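Local coordinates for carbohydrate-binding protein (Flavonifractor plautii, PDB 6N1B) that probably removes the acetyl group from N-acetylgalactosamine of the blood group A antigen, in a gut bacterial pathway that converts A to O type blood, at residues Asp122-Ala127 with Pro207-Asp212; Ala131-Trp136 with Val150-Ser155; Val217-Ala222 with Met240-Asp245. All blocks are in the same frame, centred on the assembly; numbering follows the deposited sequence.

In the fold
The three contacts lie in neighbouring four-stranded antiparallel sheets, consistent with blades of a five-bladed beta-propeller. Contact 2 pairs two strands of sheet 116-126, 131-140, 148-155 and 193-198. Contact 3 does the same in the next sheet, 207-212, 217-224, 237-243 and 253-254. Contact 1 joins the first strands of these two sheets. Along the chain, contact 2 falls between the two segments of contact 1, and contact 3 follows both. The centre of contact 1 is about 9 Å from the centre of each of the others, which are about 14 Å apart. Met133 of contact 2 touches Phe218 and Asp245 of contact 3. Asp122 of contact 1 ties the junction to a calcium ion.

Contact 1: Asp122-Ala127 with Pro207-Asp212; sequences DMVYNA and PTIVYD. With CA (calcium ion), chain D.
Strand 122-126 and strand 207-212 run nearly parallel, at 11°, with axes 6.5 Å apart at closest approach, and side chains of Asp122 and Val124 bridge to Thr208 and Ile209. The two strands do not pair as one sheet. A direct hydrogen bond runs from Ile209 N to Asp122 OD2, 3.0 Å. The N-H comes from above the carboxylate plane, 54° out of it. CG of Asp122 lies anti to the backbone N (chi1 -176°), which carries the carboxylate across to the other strand. Its other oxygen, OD1, binds the calcium ion at 2.4 Å and also accepts from Arg336. Asp56 and Asp274 bind the same ion. The pair is consistent with the inner strands of two adjacent propeller blades, with the calcium at their junction. Four waters also bind the ion, one of them at a longer 2.8 Å. Water 3 bonds with Thr208 OG1 at 3.0 Å and donates to Ile209 O, linking the second strand to the metal without direct coordination. Thr208 OG1 also bonds with Val275 N and with the calcium ligand Asp274 OD1. Away from the metal, the contact turns apolar. In one of its two deposited conformers, Val124 CG2 meets Ile209 CG2 at 3.6 Å, the two side chains crossing at about a right angle.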
loop_
_atom_site.group_PDB
_atom_site.type_symbol
_atom_site.label_atom_id
_atom_site.label_comp_id
_atom_site.label_asym_id
_atom_site.label_seq_id
_atom_site.Cartn_x
_atom_site.Cartn_y
_atom_site.Cartn_z
ATOM N N ASP A 122 2.490 -4.227 1.785
ATOM C CA ASP A 122 3.563 -3.380 1.192
ATOM C C ASP A 122 4.762 -4.238 0.913
ATOM O O ASP A 122 5.076 -5.114 1.749
ATOM C CB ASP A 122 3.901 -2.238 2.185
ATOM C CG ASP A 122 4.921 -1.226 1.680
ATOM O OD1 ASP A 122 4.570 -0.166 0.985
ATOM O OD2 ASP A 122 6.138 -1.501 1.929
ATOM N N MET A 123 5.373 -4.087 -0.268
ATOM C CA MET A 123 6.428 -5.010 -0.726
ATOM C C MET A 123 7.629 -4.199 -1.194
ATOM O O MET A 123 7.526 -3.163 -1.860
ATOM C CB MET A 123 5.850 -5.855 -1.847
ATOM C CG MET A 123 6.776 -6.892 -2.476
ATOM S SD MET A 123 5.935 -8.112 -3.451
ATOM C CE MET A 123 5.418 -7.116 -4.825
ATOM N N VAL A 124 8.790 -4.772 -0.846
ATOM C CA VAL A 124 10.104 -4.224 -1.194
ATOM C C VAL A 124 10.935 -5.228 -1.981
ATOM O O VAL A 124 10.939 -6.392 -1.628
ATOM C CB VAL A 124 10.836 -3.862 0.108
ATOM C CG1 VAL A 124 12.148 -3.099 -0.145
ATOM C CG2 VAL A 124 10.015 -3.003 0.935
ATOM N N TYR A 125 11.648 -4.738 -2.984
ATOM C CA TYR A 125 12.712 -5.522 -3.612
ATOM C C TYR A 125 14.004 -5.384 -2.842
ATOM O O TYR A 125 14.450 -4.271 -2.558
ATOM C CB TYR A 125 12.932 -5.053 -5.044
ATOM C CG TYR A 125 14.053 -5.788 -5.738
ATOM C CD1 TYR A 125 13.951 -7.135 -5.971
ATOM C CD2 TYR A 125 15.199 -5.146 -6.083
ATOM C CE1 TYR A 125 14.926 -7.857 -6.582
ATOM C CE2 TYR A 125 16.246 -5.833 -6.743
ATOM C CZ TYR A 125 16.139 -7.186 -6.965
ATOM O OH TYR A 125 17.205 -7.867 -7.549
ATOM N N ASN A 126 14.547 -6.514 -2.428
ATOM C CA ASN A 126 15.816 -6.592 -1.701
ATOM C C ASN A 126 16.909 -6.989 -2.759
ATOM O O ASN A 126 16.954 -8.110 -3.194
ATOM C CB ASN A 126 15.724 -7.647 -0.600
ATOM C CG ASN A 126 16.953 -7.660 0.266
ATOM O OD1 ASN A 126 18.057 -7.650 -0.249
ATOM N ND2 ASN A 126 16.763 -7.831 1.598
ATOM N N ALA A 127 17.670 -5.993 -3.142
ATOM C CA ALA A 127 18.704 -6.232 -4.197
ATOM C C ALA A 127 19.764 -7.185 -3.745
ATOM O O ALA A 127 20.254 -7.989 -4.534
ATOM C CB ALA A 127 19.293 -4.876 -4.629
ATOM N N PRO A 207 1.769 -0.352 7.179
ATOM C CA PRO A 207 3.272 -0.307 7.151
ATOM C C PRO A 207 3.839 -0.073 5.782
ATOM O O PRO A 207 3.330 -0.675 4.798
ATOM C CB PRO A 207 3.618 -1.729 7.690
ATOM C CG PRO A 207 2.489 -2.584 7.321
ATOM C CD PRO A 207 1.282 -1.689 7.539
ATOM N N THR A 208 4.826 0.760 5.642
ATOM C CA THR A 208 5.430 1.027 4.347
ATOM C C THR A 208 6.915 1.031 4.570
ATOM O O THR A 208 7.410 1.732 5.492
ATOM C CB THR A 208 4.832 2.274 3.674
ATOM O OG1 THR A 208 5.494 2.555 2.457
ATOM C CG2 THR A 208 4.901 3.524 4.503
ATOM N N ILE A 209 7.661 0.286 3.757
ATOM C CA ILE A 209 9.094 0.046 3.941
ATOM C C ILE A 209 9.928 0.601 2.809
ATOM O O ILE A 209 9.544 0.484 1.640
ATOM C CB ILE A 209 9.304 -1.482 4.121
ATOM C CG1 ILE A 209 8.600 -2.059 5.313
ATOM C CG2 ILE A 209 10.821 -1.770 4.221
ATOM C CD1 ILE A 209 7.082 -2.337 5.210
ATOM N N VAL A 210 11.038 1.199 3.147
ATOM C CA VAL A 210 12.070 1.681 2.214
ATOM C C VAL A 210 13.414 1.278 2.768
ATOM O O VAL A 210 13.686 1.365 3.956
ATOM C CB VAL A 210 12.009 3.225 2.052
ATOM C CG1 VAL A 210 13.220 3.784 1.270
ATOM C CG2 VAL A 210 10.727 3.654 1.427
ATOM N N TYR A 211 14.292 0.825 1.863
ATOM C CA TYR A 211 15.732 0.707 2.175
ATOM C C TYR A 211 16.432 1.971 1.901
ATOM O O TYR A 211 16.472 2.477 0.799
ATOM C CB TYR A 211 16.354 -0.455 1.387
ATOM C CG TYR A 211 17.837 -0.586 1.809
ATOM C CD1 TYR A 211 18.134 -1.198 3.007
ATOM C CD2 TYR A 211 18.878 -0.119 1.027
ATOM C CE1 TYR A 211 19.463 -1.333 3.441
ATOM C CE2 TYR A 211 20.207 -0.263 1.405
ATOM C CZ TYR A 211 20.482 -0.819 2.609
ATOM O OH TYR A 211 21.774 -1.007 3.062
ATOM N N ASP A 212 16.981 2.598 2.992
ATOM C CA ASP A 212 17.790 3.787 2.902
ATOM C C ASP A 212 19.279 3.353 2.586
ATOM O O ASP A 212 19.923 2.795 3.486
ATOM C CB ASP A 212 17.706 4.574 4.204
ATOM C CG ASP A 212 18.625 5.801 4.336
ATOM O OD1 ASP A 212 19.619 5.879 3.700
ATOM O OD2 ASP A 212 18.265 6.710 5.213
HETATM CA CA CA D . 5.617 0.576 -1.092
HETATM O O HOH W 1 7.407 -0.921 -0.364
HETATM O O HOH W 2 6.766 -0.709 -3.265
HETATM O O HOH W 3 7.292 1.730 0.179
HETATM O O HOH W 4 5.821 1.953 -2.978
#

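Contact 2: Ala131-Trp136 with Val150-Ser155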
loop_
_atom_site.group_PDB
_atom_site.type_symbol
_atom_site.label_atom_id
_atom_site.label_comp_id
_atom_site.label_asym_id
_atom_site.label_seq_id
_atom_site.Cartn_x
_atom_site.Cartn_y
_atom_site.Cartn_z
ATOM N N ALA A 131 15.424 -10.702 -4.048
ATOM C CA ALA A 131 14.204 -11.319 -3.467
ATOM C C ALA A 131 13.203 -10.222 -3.145
ATOM O O ALA A 131 13.624 -9.093 -2.836
ATOM C CB ALA A 131 14.506 -12.094 -2.195
ATOM N N MET A 132 11.925 -10.514 -3.244
ATOM C CA MET A 132 10.859 -9.647 -2.747
ATOM C C MET A 132 10.501 -9.997 -1.319
ATOM O O MET A 132 10.448 -11.145 -0.902
ATOM C CB MET A 132 9.584 -9.807 -3.631
ATOM C CG MET A 132 9.758 -9.319 -5.101
ATOM S SD MET A 132 9.935 -7.560 -5.227
ATOM C CE MET A 132 10.152 -7.491 -7.011
ATOM N N MET A 133 10.194 -8.886 -0.578
ATOM C CA MET A 133 9.789 -8.974 0.834
ATOM C C MET A 133 8.370 -8.345 0.938
ATOM O O MET A 133 8.255 -7.162 0.721
ATOM C CB MET A 133 10.775 -8.195 1.695
ATOM C CG MET A 133 12.232 -8.630 1.563
ATOM S SD MET A 133 13.392 -7.636 2.524
ATOM C CE MET A 133 13.101 -8.253 4.181
ATOM N N ALA A 134 7.372 -9.224 1.160
ATOM C CA ALA A 134 6.010 -8.764 1.189
ATOM C C ALA A 134 5.520 -8.728 2.688
ATOM O O ALA A 134 5.475 -9.787 3.353
ATOM C CB ALA A 134 5.103 -9.722 0.400
ATOM N N TYR A 135 5.213 -7.521 3.148
ATOM C CA TYR A 135 4.732 -7.284 4.514
ATOM C C TYR A 135 3.228 -7.105 4.510
ATOM O O TYR A 135 2.653 -6.619 3.516
ATOM C CB TYR A 135 5.373 -5.993 5.040
ATOM C CG TYR A 135 6.889 -6.058 5.198
ATOM C CD1 TYR A 135 7.733 -5.718 4.152
ATOM C CD2 TYR A 135 7.476 -6.359 6.410
ATOM C CE1 TYR A 135 9.096 -5.748 4.327
ATOM C CE2 TYR A 135 8.843 -6.384 6.608
ATOM C CZ TYR A 135 9.652 -6.010 5.543
ATOM O OH TYR A 135 11.020 -6.009 5.674
ATOM N N TRP A 136 2.592 -7.386 5.627
ATOM C CA TRP A 136 1.164 -7.017 5.806
ATOM C C TRP A 136 0.889 -6.950 7.311
ATOM O O TRP A 136 1.735 -7.268 8.138
ATOM C CB TRP A 136 0.211 -7.980 5.097
ATOM C CG TRP A 136 0.126 -9.332 5.729
ATOM C CD1 TRP A 136 -0.828 -9.755 6.636
ATOM C CD2 TRP A 136 0.999 -10.443 5.543
ATOM N NE1 TRP A 136 -0.583 -11.035 7.067
ATOM C CE2 TRP A 136 0.519 -11.487 6.371
ATOM C CE3 TRP A 136 2.150 -10.673 4.803
ATOM C CZ2 TRP A 136 1.154 -12.681 6.477
ATOM C CZ3 TRP A 136 2.768 -11.915 4.896
ATOM C CH2 TRP A 136 2.276 -12.915 5.703
ATOM N N VAL A 150 2.784 -7.123 12.391
ATOM C CA VAL A 150 3.289 -6.993 11.004
ATOM C C VAL A 150 3.985 -8.269 10.651
ATOM O O VAL A 150 4.890 -8.678 11.400
ATOM C CB VAL A 150 4.178 -5.724 10.815
ATOM C CG1 VAL A 150 4.754 -5.719 9.419
ATOM C CG2 VAL A 150 3.399 -4.462 11.119
ATOM N N ARG A 151 3.529 -8.938 9.605
ATOM C CA ARG A 151 4.054 -10.236 9.133
ATOM C C ARG A 151 4.706 -10.050 7.769
ATOM O O ARG A 151 4.535 -9.046 7.096
ATOM C CB ARG A 151 2.921 -11.221 9.097
ATOM C CG ARG A 151 2.353 -11.528 10.470
ATOM C CD ARG A 151 1.145 -12.485 10.477
ATOM N NE ARG A 151 0.801 -12.816 11.836
ATOM C CZ ARG A 151 -0.063 -13.783 12.203
ATOM N NH1 ARG A 151 -0.872 -14.303 11.302
ATOM N NH2 ARG A 151 -0.031 -14.229 13.447
ATOM N N LEU A 152 5.476 -11.071 7.408
ATOM C CA LEU A 152 6.392 -11.012 6.255
ATOM C C LEU A 152 6.492 -12.373 5.587
ATOM O O LEU A 152 6.675 -13.422 6.284
ATOM C CB LEU A 152 7.749 -10.586 6.746
ATOM C CG LEU A 152 8.948 -10.691 5.814
ATOM C CD1 LEU A 152 8.807 -9.810 4.568
ATOM C CD2 LEU A 152 10.232 -10.355 6.552
ATOM N N ARG A 153 6.349 -12.348 4.265
ATOM C CA ARG A 153 6.703 -13.536 3.432
ATOM C C ARG A 153 7.654 -13.022 2.356
ATOM O O ARG A 153 7.475 -11.955 1.789
ATOM C CB ARG A 153 5.448 -14.135 2.750
ATOM C CG ARG A 153 4.593 -14.985 3.721
ATOM C CD ARG A 153 3.291 -15.457 3.060
ATOM N NE ARG A 153 2.499 -16.282 3.968
ATOM C CZ ARG A 153 2.490 -17.615 4.028
ATOM N NH1 ARG A 153 3.215 -18.345 3.207
ATOM N NH2 ARG A 153 1.709 -18.228 4.935
ATOM N N ILE A 154 8.670 -13.871 2.047
ATOM C CA ILE A 154 9.721 -13.528 1.076
ATOM C C ILE A 154 9.634 -14.500 -0.109
ATOM O O ILE A 154 9.221 -15.686 0.058
ATOM C CB ILE A 154 11.092 -13.658 1.783
ATOM C CG1 ILE A 154 11.232 -12.587 2.865
ATOM C CG2 ILE A 154 12.289 -13.632 0.819
ATOM C CD1 ILE A 154 12.329 -12.804 3.877
ATOM N N SER A 155 10.006 -13.995 -1.306
ATOM C CA SER A 155 10.043 -14.885 -2.453
ATOM C C SER A 155 11.311 -14.624 -3.266
ATOM O O SER A 155 11.698 -13.453 -3.483
ATOM C CB SER A 155 8.823 -14.642 -3.359
ATOM O OG SER A 155 8.772 -15.525 -4.491
HETATM O O HOH W 5 -1.627 -13.310 8.701
#
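Leu152 CD1 sits over the face of the Tyr135 ring, 3.9 Å from its centroid and only 6° off the ring normal. This is a CH-pi contact. The two side chains lie side by side and point the same way. The same methyl touches Met133 CB at 3.8 Å. Val150 CG1 approaches the ring near CD2, and Ile154 CG2 packs on Ala131 CB. The Tyr135 hydroxyl bonds to Gly246 O.

On the opposite face of the sheet, Trp136 CG lies between its backbone N and carbonyl carbon (chi1 71°), and the indole reaches across the partner strand. Arg151 CB lies over the six-membered ring, 3.7 Å from its centroid. Arg153 CG comes to the far end of the indole, 3.7 Å from Trp136 CH2. The Arg153 guanidinium plane is turned 22° from the indole plane, with Trp136 CH2 at its edge. It bonds to Trp161 O and Gly188 O and makes a salt bridge with Glu108.

Six backbone hydrogen bonds hold the antiparallel pair, among them Ala134 N to Arg153 O at 2.8 Å. At the polar edge, water 5 accepts from Trp136 NE1, 3.0 Å, and from Arg151 NH1. Arg151 NE pairs with Glu149. These are the middle two strands of a four-stranded sheet, consistent with a propeller blade: strand 131-140 also pairs with strand 116-126, and strand 148-155 with strand 193-198.

Contact 3: Val217-Ala222 with Met240-Asp245; sequences VFILWA and MRYSDD
Met240 holds CG between its backbone N and carbonyl carbon (chi1 75°), and a bend at chi3 (-59°) then turns CE onto Ile219 CG2, 3.7 Å away. The first of these torsions keeps the chain alongside Trp221. Met240 CB lies 3.7 Å from Trp221 CD1. The sulfur makes an oblique Met-aromatic contact, with SD 5.4 Å from the centroid of the five-membered ring. Within its own strand, Ile219 CG2 rests over one face of the same indole and also touches Met240 CE. Trp221 NE1 is bonded to Gly309 O.

Tyr242 continues this row. Its ring passes beside Ile219, with CD1 4.0 Å from Ile219 CG1, and Val217 CG2 touches Tyr242 CB. The Tyr242 hydroxyl bonds with Arg215.

Phe218 lies on the other face. Asp245 O stands above its ring, offset toward the rim, while Ser243 O and Asp244 O come to the ring edge. The turn that brings these carbonyls in is pinned by Ser243 OG, which accepts from Asp245 N at 3.2 Å in an ST turn. Ser243 OG also bonds to Thr248 O. Toward the other end of the pair, on the Phe218 side of the sheet, water 6 donates to Leu220 O and accepts from Arg241 NH1.

Four backbone hydrogen bonds join the strands, including Phe218 N to Ser243 O at 2.8 Å. The arrangement is consistent with the second and third strands of an antiparallel propeller blade.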
loop_
_atom_site.group_PDB
_atom_site.type_symbol
_atom_site.label_atom_id
_atom_site.label_comp_id
_atom_site.label_asym_id
_atom_site.label_seq_id
_atom_site.Cartn_x
_atom_site.Cartn_y
_atom_site.Cartn_z
ATOM N N VAL A 217 20.008 1.128 6.080
ATOM C CA VAL A 217 19.042 0.680 7.109
ATOM C C VAL A 217 17.642 0.545 6.406
ATOM O O VAL A 217 17.368 1.398 5.510
ATOM C CB VAL A 217 19.020 1.684 8.298
ATOM C CG1 VAL A 217 18.503 3.071 7.927
ATOM C CG2 VAL A 217 18.311 1.111 9.508
ATOM N N PHE A 218 16.879 -0.433 6.807
ATOM C CA PHE A 218 15.477 -0.459 6.424
ATOM C C PHE A 218 14.668 0.455 7.352
ATOM O O PHE A 218 14.925 0.465 8.586
ATOM C CB PHE A 218 14.908 -1.906 6.476
ATOM C CG PHE A 218 15.523 -2.838 5.466
ATOM C CD1 PHE A 218 16.748 -3.441 5.645
ATOM C CD2 PHE A 218 14.847 -3.074 4.268
ATOM C CE1 PHE A 218 17.279 -4.316 4.728
ATOM C CE2 PHE A 218 15.397 -3.971 3.330
ATOM C CZ PHE A 218 16.608 -4.560 3.585
ATOM N N ILE A 219 13.673 1.130 6.806
ATOM C CA ILE A 219 12.781 1.992 7.524
ATOM C C ILE A 219 11.367 1.558 7.286
ATOM O O ILE A 219 10.986 1.296 6.121
ATOM C CB ILE A 219 12.985 3.484 7.177
ATOM C CG1 ILE A 219 14.461 3.866 7.184
ATOM C CG2 ILE A 219 12.161 4.336 8.083
ATOM C CD1 ILE A 219 14.761 5.271 6.714
ATOM N N LEU A 220 10.554 1.509 8.330
ATOM C CA LEU A 220 9.140 1.155 8.218
ATOM C C LEU A 220 8.331 2.270 8.884
ATOM O O LEU A 220 8.594 2.597 10.057
ATOM C CB LEU A 220 8.882 -0.197 8.879
ATOM C CG LEU A 220 7.437 -0.764 8.832
ATOM C CD1 LEU A 220 7.498 -2.304 8.974
ATOM C CD2 LEU A 220 6.508 -0.199 9.872
ATOM N N TRP A 221 7.415 2.914 8.161
ATOM C CA TRP A 221 6.491 3.877 8.713
ATOM C C TRP A 221 5.101 3.257 8.833
ATOM O O TRP A 221 4.690 2.458 7.976
ATOM C CB TRP A 221 6.346 5.101 7.824
ATOM C CG TRP A 221 7.611 5.913 7.639
ATOM C CD1 TRP A 221 7.980 7.057 8.300
ATOM C CD2 TRP A 221 8.672 5.698 6.649
ATOM N NE1 TRP A 221 9.166 7.524 7.827
ATOM C CE2 TRP A 221 9.621 6.722 6.808
ATOM C CE3 TRP A 221 8.932 4.724 5.730
ATOM C CZ2 TRP A 221 10.760 6.815 6.035
ATOM C CZ3 TRP A 221 10.072 4.799 4.962
ATOM C CH2 TRP A 221 10.974 5.815 5.101
ATOM N N ALA A 222 4.410 3.544 9.913
ATOM C CA ALA A 222 3.090 3.005 10.135
ATOM C C ALA A 222 2.244 4.037 10.878
ATOM O O ALA A 222 2.790 4.937 11.530
ATOM C CB ALA A 222 3.132 1.671 10.911
ATOM N N MET A 240 7.951 5.800 12.884
ATOM C CA MET A 240 8.936 5.046 12.111
ATOM C C MET A 240 9.723 4.127 13.009
ATOM O O MET A 240 9.877 4.362 14.203
ATOM C CB MET A 240 9.856 6.059 11.338
ATOM C CG MET A 240 10.849 6.724 12.275
ATOM S SD MET A 240 11.686 8.169 11.553
ATOM C CE MET A 240 12.433 7.410 10.172
ATOM N N ARG A 241 10.218 3.041 12.399
ATOM C CA ARG A 241 11.101 2.089 13.008
ATOM C C ARG A 241 12.246 1.768 12.043
ATOM O O ARG A 241 12.077 1.854 10.815
ATOM C CB ARG A 241 10.389 0.777 13.346
ATOM C CG ARG A 241 9.274 0.922 14.340
ATOM C CD ARG A 241 8.472 -0.365 14.370
ATOM N NE ARG A 241 7.518 -0.498 15.525
ATOM C CZ ARG A 241 6.366 0.018 15.606
ATOM N NH1 ARG A 241 5.853 0.722 14.599
ATOM N NH2 ARG A 241 5.580 -0.136 16.646
ATOM N N TYR A 242 13.390 1.382 12.606
ATOM C CA TYR A 242 14.561 1.030 11.875
ATOM C C TYR A 242 14.887 -0.448 12.038
ATOM O O TYR A 242 14.650 -1.073 13.079
ATOM C CB TYR A 242 15.729 1.859 12.370
ATOM C CG TYR A 242 15.625 3.371 12.094
ATOM C CD1 TYR A 242 15.942 3.939 10.893
ATOM C CD2 TYR A 242 15.215 4.237 13.111
ATOM C CE1 TYR A 242 15.939 5.270 10.652
ATOM C CE2 TYR A 242 15.172 5.626 12.900
ATOM C CZ TYR A 242 15.535 6.135 11.645
ATOM O OH TYR A 242 15.570 7.503 11.413
ATOM N N SER A 243 15.546 -1.011 11.014
ATOM C CA SER A 243 15.947 -2.411 11.043
ATOM C C SER A 243 17.219 -2.606 10.169
ATOM O O SER A 243 17.239 -2.100 9.039
ATOM C CB SER A 243 14.875 -3.341 10.507
ATOM O OG SER A 243 15.357 -4.678 10.401
ATOM N N ASP A 244 18.186 -3.370 10.614
ATOM C CA ASP A 244 19.306 -3.709 9.770
ATOM C C ASP A 244 18.973 -4.591 8.579
ATOM O O ASP A 244 19.705 -4.634 7.596
ATOM C CB ASP A 244 20.478 -4.252 10.583
ATOM C CG ASP A 244 21.227 -3.144 11.291
ATOM O OD1 ASP A 244 21.562 -2.122 10.605
ATOM O OD2 ASP A 244 21.500 -3.290 12.490
ATOM N N ASP A 245 17.930 -5.408 8.691
ATOM C CA ASP A 245 17.641 -6.463 7.731
ATOM C C ASP A 245 16.214 -6.485 7.233
ATOM O O ASP A 245 15.917 -7.250 6.288
ATOM C CB ASP A 245 18.034 -7.843 8.328
ATOM C CG ASP A 245 17.304 -8.231 9.531
ATOM O OD1 ASP A 245 16.464 -7.485 10.090
ATOM O OD2 ASP A 245 17.629 -9.357 10.037
HETATM O O HOH W 6 6.881 2.168 12.350
#